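Local coordinates for beta-ketoacyl-[acyl-carrier-protein] synthase III (Pseudomonas aeruginosa, PDB 2X3E), which probably catalyses the first condensation of bacterial fatty acid synthesis, joining acetyl-CoA and malonyl-ACP to give 3-oxobutanoyl-ACP, at residues 72-77 / 131-135; 88-92 / 104-108; 35-40 / 151-156. The protein carries 1 engineered substitution. All coordinates share one frame; numbering follows the deposited sequence.

Interaction 1 (72-77 / 131-135)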
ATOM      1  N   ARG A  72       2.434  20.605  -9.815  1.00 19.67           N
ATOM      2  CA  ARG A  72       2.188  20.088  -8.467  1.00 18.91           C
ATOM      3  C   ARG A  72       0.966  19.192  -8.452  1.00 17.81           C
ATOM      4  O   ARG A  72       0.017  19.423  -9.198  1.00 17.90           O
ATOM      5  CB  ARG A  72       1.949  21.229  -7.473  1.00 19.89           C
ATOM      6  CG  ARG A  72       3.199  21.764  -6.861  1.00 21.53           C
ATOM      7  CD  ARG A  72       2.925  22.967  -5.962  1.00 22.91           C
ATOM      8  NE  ARG A  72       4.160  23.729  -5.821  1.00 24.65           N
ATOM      9  CZ  ARG A  72       4.603  24.625  -6.698  1.00 26.83           C
ATOM     10  NH1 ARG A  72       3.900  24.929  -7.788  1.00 27.47           N
ATOM     11  NH2 ARG A  72       5.759  25.239  -6.479  1.00 28.76           N
ATOM     12  N   VAL A  73       1.008  18.167  -7.605  1.00 16.77           N
ATOM     13  CA  VAL A  73      -0.169  17.379  -7.245  1.00 16.42           C
ATOM     14  C   VAL A  73      -0.178  17.189  -5.722  1.00 16.22           C
ATOM     15  O   VAL A  73       0.855  17.375  -5.065  1.00 16.08           O
ATOM     16  CB  VAL A  73      -0.205  16.008  -7.973  1.00 16.01           C
ATOM     17  CG1 VAL A  73      -0.325  16.215  -9.493  1.00 16.32           C
ATOM     18  CG2 VAL A  73       1.027  15.160  -7.637  1.00 15.64           C
ATOM     19  N   ASP A  74      -1.329  16.822  -5.163  1.00 15.91           N
ATOM     20  CA  ASP A  74      -1.474  16.724  -3.699  1.00 16.34           C
ATOM     21  C   ASP A  74      -0.977  15.396  -3.145  1.00 15.38           C
ATOM     22  O   ASP A  74      -0.665  15.298  -1.956  1.00 14.70           O
ATOM     23  CB  ASP A  74      -2.939  16.918  -3.284  1.00 17.03           C
ATOM     24  CG  ASP A  74      -3.429  18.333  -3.476  1.00 18.68           C
ATOM     25  OD1 ASP A  74      -2.659  19.282  -3.211  1.00 19.93           O
ATOM     26  OD2 ASP A  74      -4.602  18.507  -3.877  1.00 19.84           O
ATOM     27  N   ALA A  75      -0.912  14.381  -4.007  1.00 14.52           N
ATOM     28  CA  ALA A  75      -0.671  13.009  -3.593  1.00 14.21           C
ATOM     29  C   ALA A  75       0.187  12.259  -4.615  1.00 13.54           C
ATOM     30  O   ALA A  75       0.065  12.481  -5.826  1.00 13.03           O
ATOM     31  CB  ALA A  75      -2.006  12.281  -3.394  1.00 14.05           C
ATOM     32  N   VAL A  76       1.058  11.389  -4.109  1.00 13.46           N
ATOM     33  CA  VAL A  76       1.874  10.513  -4.942  1.00 13.19           C
ATOM     34  C   VAL A  76       1.783   9.087  -4.407  1.00 13.18           C
ATOM     35  O   VAL A  76       2.238   8.802  -3.305  1.00 13.17           O
ATOM     36  CB  VAL A  76       3.363  10.946  -4.964  1.00 13.25           C
ATOM     37  CG1 VAL A  76       4.166   9.992  -5.837  1.00 13.34           C
ATOM     38  CG2 VAL A  76       3.502  12.386  -5.461  1.00 13.51           C
ATOM     39  N   VAL A  77       1.195   8.193  -5.196  1.00 13.44           N
ATOM     40  CA  VAL A  77       1.014   6.802  -4.787  1.00 13.58           C
ATOM     41  C   VAL A  77       1.720   5.875  -5.771  1.00 13.82           C
ATOM     42  O   VAL A  77       1.580   6.038  -6.981  1.00 13.97           O
ATOM     43  CB  VAL A  77      -0.482   6.456  -4.669  1.00 13.75           C
ATOM     44  CG1 VAL A  77      -0.688   4.951  -4.440  1.00 14.54           C
ATOM     45  CG2 VAL A  77      -1.112   7.270  -3.541  1.00 13.76           C
ATOM     46  N   ALA A 131      -7.704  14.906  -1.584  1.00 17.65           N
ATOM     47  CA  ALA A 131      -6.743  15.421  -2.548  1.00 17.54           C
ATOM     48  C   ALA A 131      -7.524  15.977  -3.734  1.00 17.71           C
ATOM     49  O   ALA A 131      -8.607  15.480  -4.038  1.00 17.62           O
ATOM     50  CB  ALA A 131      -5.802  14.307  -3.008  1.00 16.94           C
ATOM     51  N   ASP A 132      -6.987  17.006  -4.388  1.00 17.60           N
ATOM     52  CA  ASP A 132      -7.601  17.562  -5.599  1.00 17.87           C
ATOM     53  C   ASP A 132      -6.873  17.108  -6.864  1.00 17.37           C
ATOM     54  O   ASP A 132      -7.364  17.307  -7.969  1.00 17.28           O
ATOM     55  CB  ASP A 132      -7.635  19.090  -5.539  1.00 18.57           C
ATOM     56  CG  ASP A 132      -8.473  19.618  -4.379  1.00 20.63           C
ATOM     57  OD1 ASP A 132      -9.441  18.946  -3.953  1.00 21.41           O
ATOM     58  OD2 ASP A 132      -8.164  20.722  -3.896  1.00 22.61           O
ATOM     59  N   SER A 133      -5.705  16.493  -6.689  1.00 16.75           N
ATOM     60  CA  SER A 133      -4.931  15.932  -7.793  1.00 16.39           C
ATOM     61  C   SER A 133      -3.945  14.907  -7.250  1.00 15.80           C
ATOM     62  O   SER A 133      -3.584  14.943  -6.071  1.00 15.95           O
ATOM     63  CB  SER A 133      -4.180  17.028  -8.535  1.00 16.88           C
ATOM     64  OG  SER A 133      -3.304  17.711  -7.655  1.00 16.85           O
ATOM     65  N   ALA A 134      -3.510  13.998  -8.111  1.00 15.02           N
ATOM     66  CA  ALA A 134      -2.650  12.902  -7.685  1.00 14.62           C
ATOM     67  C   ALA A 134      -1.872  12.304  -8.833  1.00 13.98           C
ATOM     68  O   ALA A 134      -2.339  12.275  -9.974  1.00 13.54           O
ATOM     69  CB  ALA A 134      -3.478  11.813  -7.032  1.00 14.33           C
ATOM     70  N   LEU A 135      -0.683  11.816  -8.499  1.00 13.71           N
ATOM     71  CA  LEU A 135       0.067  10.913  -9.346  1.00 13.51           C
ATOM     72  C   LEU A 135      -0.154   9.487  -8.857  1.00 13.20           C
ATOM     73  O   LEU A 135      -0.052   9.208  -7.654  1.00 13.58           O
ATOM     74  CB  LEU A 135       1.567  11.234  -9.289  1.00 13.35           C
ATOM     75  CG  LEU A 135       2.088  12.267 -10.287  1.00 13.82           C
ATOM     76  CD1 LEU A 135       3.416  12.857  -9.821  1.00 14.21           C
ATOM     77  CD2 LEU A 135       2.250  11.625 -11.678  1.00 12.57           C
TER
HETATM   78  O   HOH W   1      -4.096  19.810  -6.708  1.00 12.61           O
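With CG turned beside its own backbone N (chi1 -70°), Asp74 directs its carboxylate across to Asp132, while Ser133 folds OG in between its backbone N and carbonyl carbon, against the backbone of Val73 and Asp74. These groups form the entrance to a parallel beta pair, strands 75-79 and 133-140, inside the mixed five-stranded sheet of the thiolase fold. Asp132 N donates to Asp74 OD2 at 2.9 Å, nearly straight at 162°, and the oxygen accepts on its anti lone pair, on the side away from OD1. The two aspartates are thereby drawn close, Asp74 OD2 lying 4.2 Å from Asp132 OD2; a salt bridge from Arg4 to Asp132 OD1 probably eases that repulsion. One step further on, Asp74 N gives its hydrogen to Ser133 O at 3.1 Å from well above the carbonyl plane, with a second, weak branch to Ser133 OG. Ser133 OG also presses close to Val73 CA, 3.2 Å away.

Beyond this irregular start the ladder becomes regular. Leu135 N bonds to Ala75 O at 2.9 Å, and Val77 N to Leu135 O at 2.9 Å, so that Leu135 holds Ala75 and Val77 on either side of Val76, its bridge partner in the parallel register. The short strand axes diverge by 29°. On the face of Val76 and Leu135 the sheet is covered by helix 53-68, whose Ala61, Ala64 and Leu65 meet the leucine; on the face of Ala75 and Ala134 it meets helix 114-127 through Val122 and Ile126. Near the strand entrance, the side chains of Val73 and Leu135 cross almost perpendicularly, methyl CG2 of the valine resting 4.0 Å from CD1 of the leucine.

Interaction 2 (88-92 / 104-108); sequences PATAP and LAFDL
Both oxygens of the Asp107 carboxylate are taken up by consecutive peptide N-H groups at the approach to helix 91-97. Thr90 N reaches OD2 of Asp107 at 2.8 Å along an almost linear path (177°), on the syn side but 32° out of the carboxylate plane. Ala91 N meets OD1 of the same aspartate, also at 2.8 Å, on its syn lone pair, though this bond is more bent. Two bonds from adjacent residues fix the rotation of the group, and the N-terminal end of the helix would be expected to favour its negative charge.

Small side chains fill in around this fork. The methyl of Ala89 lies against the carboxylate carbon, its CB 3.4 Å from Asp107 CG, while Ala91 CB points at the strand and comes within 3.3 Å of Phe106 O. Further back along the strand, Ala105 sends its methyl toward the start of the helix, with CB 4.0 Å from Ala91 CB and 3.7 Å from Pro92 N; Pro92 CG closes the same patch. The aspartate reaches the turn because its CG lies beside its own backbone N, anti to the carbonyl carbon (chi1 -65°).

In the next shell, Asp84 N is hydrogen-bonded to Thr90 OG1 and so ties the threonine to the preceding loop, and the peptide bond before Pro88 is cis. Ala105 N bonds to Tyr117 OH of the second subunit, and Asp107 takes part in an antiparallel ladder with a strand of that subunit, carrying the sheet across the dimer interface. Within the chain the contact belongs to a beta-alpha-beta unit: helix 91-97 connects strand 75-79 to strand 104-109 and packs back on the latter, while Phe106 faces the other way, onto Ser121 and Leu125 of helix 114-127.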
ATOM      1  N   PRO A  88      11.220   2.623   4.633  1.00 15.34           N
ATOM      2  CA  PRO A  88       9.852   3.059   4.380  1.00 14.62           C
ATOM      3  C   PRO A  88       9.316   2.637   3.015  1.00 14.23           C
ATOM      4  O   PRO A  88       9.953   1.864   2.295  1.00 14.50           O
ATOM      5  CB  PRO A  88       9.980   4.583   4.425  1.00 14.50           C
ATOM      6  CG  PRO A  88      11.324   4.848   3.862  1.00 14.73           C
ATOM      7  CD  PRO A  88      12.183   3.715   4.376  1.00 15.52           C
ATOM      8  N   ALA A  89       8.134   3.139   2.683  1.00 13.96           N
ATOM      9  CA  ALA A  89       7.642   3.103   1.319  1.00 13.85           C
ATOM     10  C   ALA A  89       8.581   3.879   0.383  1.00 13.93           C
ATOM     11  O   ALA A  89       9.413   4.684   0.821  1.00 14.21           O
ATOM     12  CB  ALA A  89       6.225   3.681   1.260  1.00 13.49           C
ATOM     13  N   THR A  90       8.449   3.622  -0.912  1.00 13.92           N
ATOM     14  CA  THR A  90       9.239   4.311  -1.935  1.00 14.12           C
ATOM     15  C   THR A  90       8.608   5.645  -2.348  1.00 13.62           C
ATOM     16  O   THR A  90       9.313   6.573  -2.742  1.00 13.66           O
ATOM     17  CB  THR A  90       9.414   3.390  -3.160  1.00 14.35           C
ATOM     18  OG1 THR A  90      10.091   2.198  -2.742  1.00 15.80           O
ATOM     19  CG2 THR A  90      10.229   4.071  -4.270  1.00 14.30           C
ATOM     20  N   ALA A  91       7.282   5.737  -2.226  1.00 13.15           N
ATOM     21  CA  ALA A  91       6.525   6.904  -2.690  1.00 12.88           C
ATOM     22  C   ALA A  91       6.989   8.236  -2.092  1.00 13.05           C
ATOM     23  O   ALA A  91       7.126   9.217  -2.823  1.00 13.18           O
ATOM     24  CB  ALA A  91       5.032   6.699  -2.449  1.00 12.60           C
ATOM     25  N   PRO A  92       7.245   8.283  -0.771  1.00 13.56           N
ATOM     26  CA  PRO A  92       7.708   9.579  -0.245  1.00 13.91           C
ATOM     27  C   PRO A  92       8.989  10.079  -0.925  1.00 14.79           C
ATOM     28  O   PRO A  92       9.059  11.259  -1.290  1.00 14.58           O
ATOM     29  CB  PRO A  92       7.928   9.299   1.237  1.00 14.22           C
ATOM     30  CG  PRO A  92       6.982   8.177   1.548  1.00 13.79           C
ATOM     31  CD  PRO A  92       6.969   7.321   0.309  1.00 13.49           C
ATOM     32  N   LEU A 104       0.942  13.885   0.276  1.00 15.03           N
ATOM     33  CA  LEU A 104       0.456  12.590   0.738  1.00 15.34           C
ATOM     34  C   LEU A 104       1.170  11.536  -0.115  1.00 14.57           C
ATOM     35  O   LEU A 104       1.128  11.621  -1.331  1.00 14.38           O
ATOM     36  CB  LEU A 104      -1.060  12.565   0.514  1.00 15.69           C
ATOM     37  CG  LEU A 104      -1.999  11.390   0.738  1.00 16.65           C
ATOM     38  CD1 LEU A 104      -3.432  11.918   0.567  1.00 16.13           C
ATOM     39  CD2 LEU A 104      -1.726  10.242  -0.203  1.00 15.55           C
ATOM     40  N   ALA A 105       1.846  10.568   0.502  1.00 14.13           N
ATOM     41  CA  ALA A 105       2.600   9.583  -0.284  1.00 13.83           C
ATOM     42  C   ALA A 105       2.647   8.220   0.387  1.00 13.61           C
ATOM     43  O   ALA A 105       2.980   8.125   1.564  1.00 14.37           O
ATOM     44  CB  ALA A 105       4.022  10.094  -0.538  1.00 13.81           C
ATOM     45  N   PHE A 106       2.304   7.178  -0.368  1.00 13.53           N
ATOM     46  CA  PHE A 106       2.382   5.801   0.126  1.00 13.35           C
ATOM     47  C   PHE A 106       2.461   4.788  -1.012  1.00 12.97           C
ATOM     48  O   PHE A 106       2.150   5.118  -2.154  1.00 12.60           O
ATOM     49  CB  PHE A 106       1.187   5.487   1.054  1.00 13.47           C
ATOM     50  CG  PHE A 106      -0.171   5.484   0.365  1.00 13.55           C
ATOM     51  CD1 PHE A 106      -0.682   4.315  -0.200  1.00 13.79           C
ATOM     52  CD2 PHE A 106      -0.957   6.636   0.329  1.00 13.82           C
ATOM     53  CE1 PHE A 106      -1.936   4.299  -0.811  1.00 13.77           C
ATOM     54  CE2 PHE A 106      -2.211   6.633  -0.268  1.00 14.03           C
ATOM     55  CZ  PHE A 106      -2.705   5.463  -0.848  1.00 13.84           C
ATOM     56  N   ASP A 107       2.890   3.565  -0.687  1.00 12.88           N
ATOM     57  CA  ASP A 107       2.933   2.448  -1.644  1.00 12.79           C
ATOM     58  C   ASP A 107       1.734   1.521  -1.421  1.00 12.92           C
ATOM     59  O   ASP A 107       1.321   1.301  -0.276  1.00 12.88           O
ATOM     60  CB  ASP A 107       4.221   1.620  -1.498  1.00 13.09           C
ATOM     61  CG  ASP A 107       5.493   2.393  -1.846  1.00 14.65           C
ATOM     62  OD1 ASP A 107       5.430   3.597  -2.187  1.00 15.66           O
ATOM     63  OD2 ASP A 107       6.591   1.780  -1.760  1.00 14.74           O
ATOM     64  N   LEU A 108       1.197   0.974  -2.516  1.00 12.75           N
ATOM     65  CA  LEU A 108       0.064   0.050  -2.485  1.00 12.86           C
ATOM     66  C   LEU A 108       0.520  -1.283  -3.057  1.00 13.21           C
ATOM     67  O   LEU A 108       1.156  -1.317  -4.108  1.00 13.74           O
ATOM     68  CB  LEU A 108      -1.105   0.618  -3.299  1.00 12.76           C
ATOM     69  CG  LEU A 108      -2.423  -0.171  -3.292  1.00 13.06           C
ATOM     70  CD1 LEU A 108      -3.612   0.781  -3.454  1.00 12.96           C
ATOM     71  CD2 LEU A 108      -2.454  -1.267  -4.372  1.00 12.81           C
TER

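Interaction 3 (35-40 / 151-156)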
ATOM      1  N   TRP A  35      11.876 -21.543 -28.098  1.00 61.04           N
ATOM      2  CA  TRP A  35      11.219 -21.823 -26.810  1.00 60.38           C
ATOM      3  C   TRP A  35      10.701 -20.562 -26.118  1.00 58.18           C
ATOM      4  O   TRP A  35       9.590 -20.550 -25.578  1.00 57.57           O
ATOM      5  CB  TRP A  35      12.191 -22.548 -25.871  1.00 61.19           C
ATOM      6  CG  TRP A  35      11.528 -23.172 -24.679  1.00 61.39           C
ATOM      7  CD1 TRP A  35      11.094 -24.463 -24.567  1.00 63.46           C
ATOM      8  CD2 TRP A  35      11.222 -22.536 -23.431  1.00 59.97           C
ATOM      9  NE1 TRP A  35      10.537 -24.670 -23.329  1.00 62.89           N
ATOM     10  CE2 TRP A  35      10.599 -23.503 -22.612  1.00 60.79           C
ATOM     11  CE3 TRP A  35      11.410 -21.243 -22.927  1.00 58.40           C
ATOM     12  CZ2 TRP A  35      10.165 -23.219 -21.314  1.00 59.56           C
ATOM     13  CZ3 TRP A  35      10.977 -20.960 -21.632  1.00 57.10           C
ATOM     14  CH2 TRP A  35      10.363 -21.947 -20.844  1.00 57.71           C
ATOM     15  N   ILE A  36      11.512 -19.510 -26.136  1.00 56.99           N
ATOM     16  CA  ILE A  36      11.184 -18.267 -25.445  1.00 54.97           C
ATOM     17  C   ILE A  36       9.980 -17.571 -26.089  1.00 54.28           C
ATOM     18  O   ILE A  36       9.064 -17.139 -25.388  1.00 53.18           O
ATOM     19  CB  ILE A  36      12.387 -17.297 -25.424  1.00 54.17           C
ATOM     20  CG1 ILE A  36      13.579 -17.920 -24.683  1.00 54.89           C
ATOM     21  CG2 ILE A  36      11.994 -15.995 -24.763  1.00 52.05           C
ATOM     22  CD1 ILE A  36      14.898 -17.237 -24.974  1.00 54.49           C
ATOM     23  N   SER A  37       9.989 -17.468 -27.418  1.00 55.19           N
ATOM     24  CA  SER A  37       8.872 -16.873 -28.160  1.00 54.68           C
ATOM     25  C   SER A  37       7.625 -17.743 -28.037  1.00 55.04           C
ATOM     26  O   SER A  37       6.561 -17.252 -27.659  1.00 54.16           O
ATOM     27  CB  SER A  37       9.227 -16.679 -29.642  1.00 55.80           C
ATOM     28  OG  SER A  37      10.070 -15.554 -29.830  1.00 55.37           O
ATOM     29  N   SER A  38       7.773 -19.032 -28.342  1.00 56.29           N
ATOM     30  CA  SER A  38       6.678 -20.002 -28.251  1.00 56.92           C
ATOM     31  C   SER A  38       5.875 -19.858 -26.965  1.00 55.29           C
ATOM     32  O   SER A  38       4.665 -19.620 -26.999  1.00 55.01           O
ATOM     33  CB  SER A  38       7.224 -21.433 -28.334  1.00 58.96           C
ATOM     34  OG  SER A  38       6.323 -22.361 -27.754  1.00 59.53           O
ATOM     35  N   ARG A  39       6.562 -20.001 -25.835  1.00 54.15           N
ATOM     36  CA  ARG A  39       5.914 -20.014 -24.531  1.00 52.56           C
ATOM     37  C   ARG A  39       5.300 -18.668 -24.169  1.00 49.66           C
ATOM     38  O   ARG A  39       4.167 -18.619 -23.683  1.00 49.19           O
ATOM     39  CB  ARG A  39       6.908 -20.448 -23.445  1.00 52.71           C
ATOM     40  CG  ARG A  39       6.325 -20.516 -22.030  1.00 52.88           C
ATOM     41  CD  ARG A  39       5.335 -21.666 -21.856  1.00 55.45           C
ATOM     42  NE  ARG A  39       4.431 -21.434 -20.727  1.00 55.46           N
ATOM     43  CZ  ARG A  39       3.305 -20.719 -20.777  1.00 55.26           C
ATOM     44  NH1 ARG A  39       2.905 -20.146 -21.909  1.00 55.21           N
ATOM     45  NH2 ARG A  39       2.567 -20.576 -19.678  1.00 54.75           N
ATOM     46  N   THR A  40       6.038 -17.582 -24.403  1.00 47.36           N
ATOM     47  CA  THR A  40       5.629 -16.259 -23.922  1.00 44.50           C
ATOM     48  C   THR A  40       5.253 -15.244 -25.004  1.00 43.03           C
ATOM     49  O   THR A  40       4.518 -14.293 -24.722  1.00 41.72           O
ATOM     50  CB  THR A  40       6.730 -15.615 -23.063  1.00 43.36           C
ATOM     51  OG1 THR A  40       7.891 -15.374 -23.871  1.00 44.08           O
ATOM     52  CG2 THR A  40       7.095 -16.521 -21.893  1.00 43.88           C
ATOM     53  N   ARG A 151      14.408 -20.187 -16.670  1.00 29.95           N
ATOM     54  CA  ARG A 151      14.154 -19.686 -18.018  1.00 30.15           C
ATOM     55  C   ARG A 151      12.714 -19.210 -18.239  1.00 28.70           C
ATOM     56  O   ARG A 151      12.499 -18.275 -19.000  1.00 28.43           O
ATOM     57  CB  ARG A 151      14.546 -20.723 -19.073  1.00 31.76           C
ATOM     58  CG  ARG A 151      13.656 -21.940 -19.154  1.00 33.81           C
ATOM     59  CD  ARG A 151      14.194 -22.914 -20.194  1.00 37.25           C
ATOM     60  NE  ARG A 151      13.396 -24.138 -20.280  1.00 39.89           N
ATOM     61  CZ  ARG A 151      13.793 -25.358 -19.911  1.00 42.86           C
ATOM     62  NH1 ARG A 151      15.007 -25.577 -19.408  1.00 44.71           N
ATOM     63  NH2 ARG A 151      12.959 -26.383 -20.052  1.00 43.89           N
ATOM     64  N   SER A 152      11.745 -19.840 -17.574  1.00 28.14           N
ATOM     65  CA  SER A 152      10.326 -19.483 -17.749  1.00 27.19           C
ATOM     66  C   SER A 152       9.996 -18.067 -17.278  1.00 25.61           C
ATOM     67  O   SER A 152       9.354 -17.303 -18.009  1.00 25.53           O
ATOM     68  CB  SER A 152       9.411 -20.477 -17.023  1.00 27.39           C
ATOM     69  OG  SER A 152       9.507 -21.762 -17.600  1.00 29.28           O
ATOM     70  N   THR A 153      10.405 -17.718 -16.062  1.00 24.40           N
ATOM     71  CA  THR A 153      10.122 -16.382 -15.532  1.00 22.93           C
ATOM     72  C   THR A 153      10.998 -15.309 -16.174  1.00 22.34           C
ATOM     73  O   THR A 153      10.526 -14.208 -16.448  1.00 21.47           O
ATOM     74  CB  THR A 153      10.261 -16.296 -13.990  1.00 22.57           C
ATOM     75  OG1 THR A 153      11.555 -16.755 -13.586  1.00 22.96           O
ATOM     76  CG2 THR A 153       9.178 -17.120 -13.304  1.00 22.77           C
ATOM     77  N   ARG A 154      12.268 -15.621 -16.415  1.00 22.69           N
ATOM     78  CA  ARG A 154      13.164 -14.666 -17.070  1.00 22.59           C
ATOM     79  C   ARG A 154      12.759 -14.373 -18.520  1.00 22.75           C
ATOM     80  O   ARG A 154      12.993 -13.274 -19.019  1.00 22.41           O
ATOM     81  CB  ARG A 154      14.613 -15.139 -16.991  1.00 23.44           C
ATOM     82  CG  ARG A 154      15.153 -15.109 -15.566  1.00 23.22           C
ATOM     83  CD  ARG A 154      16.643 -15.297 -15.533  1.00 24.05           C
ATOM     84  NE  ARG A 154      17.324 -14.194 -16.206  1.00 23.69           N
ATOM     85  CZ  ARG A 154      18.572 -14.240 -16.663  1.00 24.34           C
ATOM     86  NH1 ARG A 154      19.310 -15.338 -16.528  1.00 26.14           N
ATOM     87  NH2 ARG A 154      19.084 -13.177 -17.268  1.00 24.24           N
ATOM     88  N   ALA A 155      12.134 -15.349 -19.180  1.00 23.20           N
ATOM     89  CA  ALA A 155      11.600 -15.142 -20.529  1.00 23.55           C
ATOM     90  C   ALA A 155      10.384 -14.204 -20.540  1.00 22.52           C
ATOM     91  O   ALA A 155      10.134 -13.529 -21.537  1.00 22.82           O
ATOM     92  CB  ALA A 155      11.240 -16.481 -21.169  1.00 24.31           C
ATOM     93  N   LEU A 156       9.645 -14.152 -19.434  1.00 21.87           N
ATOM     94  CA  LEU A 156       8.366 -13.440 -19.383  1.00 21.07           C
ATOM     95  C   LEU A 156       8.481 -12.022 -18.814  1.00 20.19           C
ATOM     96  O   LEU A 156       7.914 -11.075 -19.370  1.00 19.37           O
ATOM     97  CB  LEU A 156       7.366 -14.249 -18.543  1.00 21.00           C
ATOM     98  CG  LEU A 156       5.954 -13.691 -18.331  1.00 20.51           C
ATOM     99  CD1 LEU A 156       5.258 -13.479 -19.663  1.00 20.69           C
ATOM    100  CD2 LEU A 156       5.148 -14.643 -17.443  1.00 20.91           C
TER
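Helices 35-40 and 151-156 cross steeply, at 78° between their N-to-C directions, with their axes 9.8 Å apart at closest approach. At the outer end Arg151 passes over one face of the Trp35 indole. The extended chain of Arg151 lays CD squarely above the six-membered ring of Trp35, 4.0 Å from its centroid, and brings Arg151 NE to 3.5 Å from Trp35 CZ2. The guanidinium stands almost upright on the ring, the planes 88° apart, so it presents an edge; Arg151 CZ is 4.9 Å from the Trp35 six-membered-ring centroid and off-centre. Ser152 OG approaches the indole rim instead, 3.4 Å from Trp35 CH2.

Deeper in, the contact is apolar: Ile36 CG2 meets Ala155 CB at 3.7 Å, and Thr40 CG2 packs against Leu156 CB at 4.1 Å. Thr40 OG1 turns back within its own helix and donates to Ile36 O at 2.6 Å; that carbonyl also accepts from Thr40 N, on the opposite face of its plane. Arg45 binds Ala155 O, and Leu156 is joined through its backbone to Asn280, a predicted active-site residue.

In Escherichia coli FabH a tryptophan and an arginine flank the adenine of CoA, and Trp35 and Arg151 probably correspond to them. Here they touch directly, through CH-pi contact and an off-centre cation-pi interaction with the guanidinium edge-on to the ring, so binding of an adenine between them would probably require the two side chains to move apart.

How the interactions relate
Interactions 1 and 2 adjoin, their centres about 12 Å apart, and meet in one sheet, where strand 75-79 of interaction 1 neighbours strand 104-109 of interaction 2: Val76 N lies 2.8 Å from Leu104 O, probably hydrogen-bonded, and Val77 CG2 packs 3.5 Å from Phe106 CE2. Along the chain, interaction 2 is nested inside the loop closed by interaction 1, and both inside that of interaction 3. Interaction 3 lies across the chain's centre, about 38 Å from interaction 1 and about 32 Å from interaction 2, centre to centre. It alone approaches the predicted active site: the Leu156 side chain is about 4 Å from that of Asn280 and about 8 Å from that of His250.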